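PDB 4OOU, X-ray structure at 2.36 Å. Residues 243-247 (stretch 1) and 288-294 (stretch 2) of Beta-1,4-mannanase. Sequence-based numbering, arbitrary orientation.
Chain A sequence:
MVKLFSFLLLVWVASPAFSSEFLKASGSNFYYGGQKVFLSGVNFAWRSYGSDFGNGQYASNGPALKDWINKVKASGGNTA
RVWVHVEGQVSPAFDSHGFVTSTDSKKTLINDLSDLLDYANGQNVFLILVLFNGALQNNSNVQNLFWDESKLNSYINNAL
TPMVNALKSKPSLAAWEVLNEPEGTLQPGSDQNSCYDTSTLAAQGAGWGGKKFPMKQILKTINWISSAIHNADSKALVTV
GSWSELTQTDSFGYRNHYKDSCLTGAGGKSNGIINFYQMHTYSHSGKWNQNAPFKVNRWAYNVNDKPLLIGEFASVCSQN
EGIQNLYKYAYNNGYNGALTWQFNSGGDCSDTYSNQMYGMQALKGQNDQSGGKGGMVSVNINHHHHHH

Stretch 1, residues 243-247: WSELT
Stretch 2 288-294: WNQNAPF

Contact between residues 243-247 and 288-294 of the mannanase, two pieces of one chain that lie far apart in sequence and meet chiefly through the side chain of Glu-245. The contact is small, burying 193 Å² with both sides summed, and the nearest CA atoms across the contact are those of Glu-245 and Ala-292, 6.0 Å apart. Stretch 1 begins at Trp-243 (phi/psi -68/-19), becomes extended at Ser-244 (-159/161), then bends sharply at Glu-245 (-52/-33) and Leu-246 (-49/-17) before Thr-247 (-129/7). The CA-to-CB bond of Glu-245 points toward stretch 2; chi1 is p (69°), chi2 m (-87°) and chi3 -2°, which carries the carboxylate to the other chain segment.

Stretch 2 opens with Trp-288 (-59/156; chi1 m, chi2 120°), whose side chain stays 7.0 Å or more from stretch 1; its indole nitrogen is hydrogen-bonded elsewhere in the structure. Asn-289 (-57/155) supplies the one direct hydrogen bond across the contact. Its CA-to-CB bond points toward stretch 1, and with chi1 m (-66°) and chi2 -8° the amide nitrogen meets the carboxylate: Asn-289 ND2 donates to Glu-245 OE2 at 2.8 Å, with an N-H...O angle of 154°. The same nitrogen has two looser neighbours, Ser-244 OG at 3.5 Å from Asn-289 ND2 and Leu-246 CD2 at 4.4 Å from Asn-289 ND2. Ser-244, chi1 t (-169°), instead directs its hydroxyl within its own stretch, where Ser-244 OG donates a weak hydrogen bond to Glu-245 OE1 at 3.2 Å. Leu-246, chi1 m (-86°) and chi2 8°, has a sideways CA-to-CB bond, but the end of its side chain comes nearer to stretch 2.

From Asn-289 to Ala-292 the backbone makes a type I turn, with Gln-290 at -47/-54 and Asn-291 at -120/40; a weak bond from Ala-292 N to Asn-289 O, 3.4 Å, spans it. Gln-290 (chi1 -114°, chi2 m, chi3 -70°) is exposed, and the end of its side chain leads away from stretch 1. Asn-291 takes part through its backbone. A water accepts from Asn-291 N at 2.8 Å and donates to Glu-245 OE2 at 2.6 Å, so OE2 receives both this bridge and the amide of Asn-289. The aliphatic part of the glutamate also packs here, with Glu-245 CG 3.6 Å from Asn-291 O.

Ala-292 (-75/163) restores an extended backbone. Its CA-to-CB bond runs sideways, yet the methyl lies against the carboxylate, Ala-292 CB being 3.5 Å from Glu-245 OE1. Pro-293 (-58/-40, C-gamma exo pucker) continues this packing, its CD 3.8 Å from Glu-245 OE1. Glu-245 OE2 takes the hydrogen bonds from Asn-289 and the water, but it also lies 3.0 Å from Asn-289 CB, so both carboxylate oxygens touch carbon of stretch 2. Phe-294 (-83/-2; chi1 m, chi2 -71°) closes the stretch, its ring out of reach of stretch 1.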

# COMPACT_ATOMS: atom_id res chain seq x y z
N TRP A 243 3.93 6.87 -6.48
CA TRP A 243 5.14 7.55 -6.00
C TRP A 243 4.92 9.01 -5.65
O TRP A 243 5.68 9.55 -4.89
CB TRP A 243 6.30 7.35 -6.97
CG TRP A 243 6.89 8.49 -7.68
CD1 TRP A 243 8.13 9.06 -7.44
CD2 TRP A 243 6.40 9.12 -8.87
NE1 TRP A 243 8.40 10.03 -8.39
CE2 TRP A 243 7.36 10.08 -9.28
CE3 TRP A 243 5.23 8.97 -9.62
CZ2 TRP A 243 7.18 10.89 -10.39
CZ3 TRP A 243 5.05 9.79 -10.73
CH2 TRP A 243 6.03 10.74 -11.10
N SER A 244 3.84 9.60 -6.17
CA SER A 244 3.60 11.05 -6.11
C SER A 244 2.13 11.32 -6.30
O SER A 244 1.42 10.49 -6.85
CB SER A 244 4.28 11.70 -7.31
OG SER A 244 4.28 13.08 -7.18
N GLU A 245 1.70 12.51 -5.89
CA GLU A 245 0.35 13.03 -6.20
C GLU A 245 -0.04 12.99 -7.70
O GLU A 245 -1.22 12.77 -8.02
CB GLU A 245 0.24 14.47 -5.67
CG GLU A 245 1.09 15.51 -6.40
CD GLU A 245 2.53 15.67 -5.92
OE1 GLU A 245 2.98 15.00 -4.95
OE2 GLU A 245 3.23 16.50 -6.54
N LEU A 246 0.98 13.16 -8.58
CA LEU A 246 0.85 13.36 -10.05
C LEU A 246 -0.04 12.41 -10.84
O LEU A 246 -0.44 12.69 -11.99
CB LEU A 246 2.23 13.27 -10.70
CG LEU A 246 3.16 14.50 -10.80
CD1 LEU A 246 2.72 15.75 -10.07
CD2 LEU A 246 4.56 14.11 -10.35
N THR A 247 -0.34 11.28 -10.22
CA THR A 247 -0.92 10.19 -10.92
C THR A 247 -2.17 9.67 -10.22
O THR A 247 -2.76 8.67 -10.63
CB THR A 247 0.18 9.14 -11.12
OG1 THR A 247 -0.18 8.26 -12.17
CG2 THR A 247 0.41 8.37 -9.92
N TRP A 288 8.91 20.67 -1.29
CA TRP A 288 7.80 19.86 -1.78
C TRP A 288 7.47 20.17 -3.26
O TRP A 288 7.73 21.25 -3.75
CB TRP A 288 6.52 20.15 -0.97
CG TRP A 288 6.53 19.76 0.47
CD1 TRP A 288 6.36 20.60 1.53
CD2 TRP A 288 6.65 18.45 1.02
NE1 TRP A 288 6.38 19.89 2.71
CE2 TRP A 288 6.56 18.57 2.42
CE3 TRP A 288 6.81 17.18 0.46
CZ2 TRP A 288 6.65 17.49 3.27
CZ3 TRP A 288 6.90 16.11 1.32
CH2 TRP A 288 6.83 16.27 2.70
N ASN A 289 6.85 19.22 -3.95
CA ASN A 289 6.12 19.54 -5.19
C ASN A 289 5.02 20.61 -4.95
O ASN A 289 4.53 20.77 -3.85
CB ASN A 289 5.50 18.28 -5.79
CG ASN A 289 6.53 17.27 -6.28
OD1 ASN A 289 7.75 17.52 -6.33
ND2 ASN A 289 6.03 16.11 -6.66
N GLN A 290 4.65 21.34 -6.00
CA GLN A 290 3.65 22.42 -5.92
C GLN A 290 2.38 22.05 -5.16
O GLN A 290 1.94 22.74 -4.22
CB GLN A 290 3.24 22.86 -7.33
CG GLN A 290 3.65 24.27 -7.68
CD GLN A 290 3.13 25.24 -6.64
OE1 GLN A 290 1.93 25.46 -6.55
NE2 GLN A 290 4.04 25.77 -5.80
N ASN A 291 1.77 20.95 -5.59
CA ASN A 291 0.47 20.56 -5.07
C ASN A 291 0.58 19.18 -4.43
O ASN A 291 -0.30 18.34 -4.57
CB ASN A 291 -0.55 20.58 -6.20
CG ASN A 291 -0.52 21.90 -6.97
OD1 ASN A 291 -0.62 22.98 -6.38
ND2 ASN A 291 -0.36 21.81 -8.30
N ALA A 292 1.69 18.99 -3.72
CA ALA A 292 1.93 17.78 -2.98
C ALA A 292 1.08 17.80 -1.72
O ALA A 292 0.54 18.84 -1.34
CB ALA A 292 3.42 17.63 -2.66
N PRO A 293 0.90 16.65 -1.10
CA PRO A 293 -0.12 16.54 -0.05
C PRO A 293 -0.01 17.47 1.16
O PRO A 293 -1.05 17.93 1.65
CB PRO A 293 0.03 15.08 0.40
CG PRO A 293 0.38 14.40 -0.85
CD PRO A 293 1.31 15.34 -1.58
N PHE A 294 1.22 17.71 1.65
CA PHE A 294 1.43 18.58 2.80
C PHE A 294 1.48 20.04 2.35
O PHE A 294 1.57 20.93 3.19
CB PHE A 294 2.70 18.21 3.60
CG PHE A 294 2.58 16.90 4.33
CD1 PHE A 294 1.76 16.79 5.43
CD2 PHE A 294 3.27 15.77 3.89
CE1 PHE A 294 1.63 15.55 6.10
CE2 PHE A 294 3.14 14.54 4.54
CZ PHE A 294 2.32 14.43 5.65
O HOH W 1 2.47 18.88 -7.28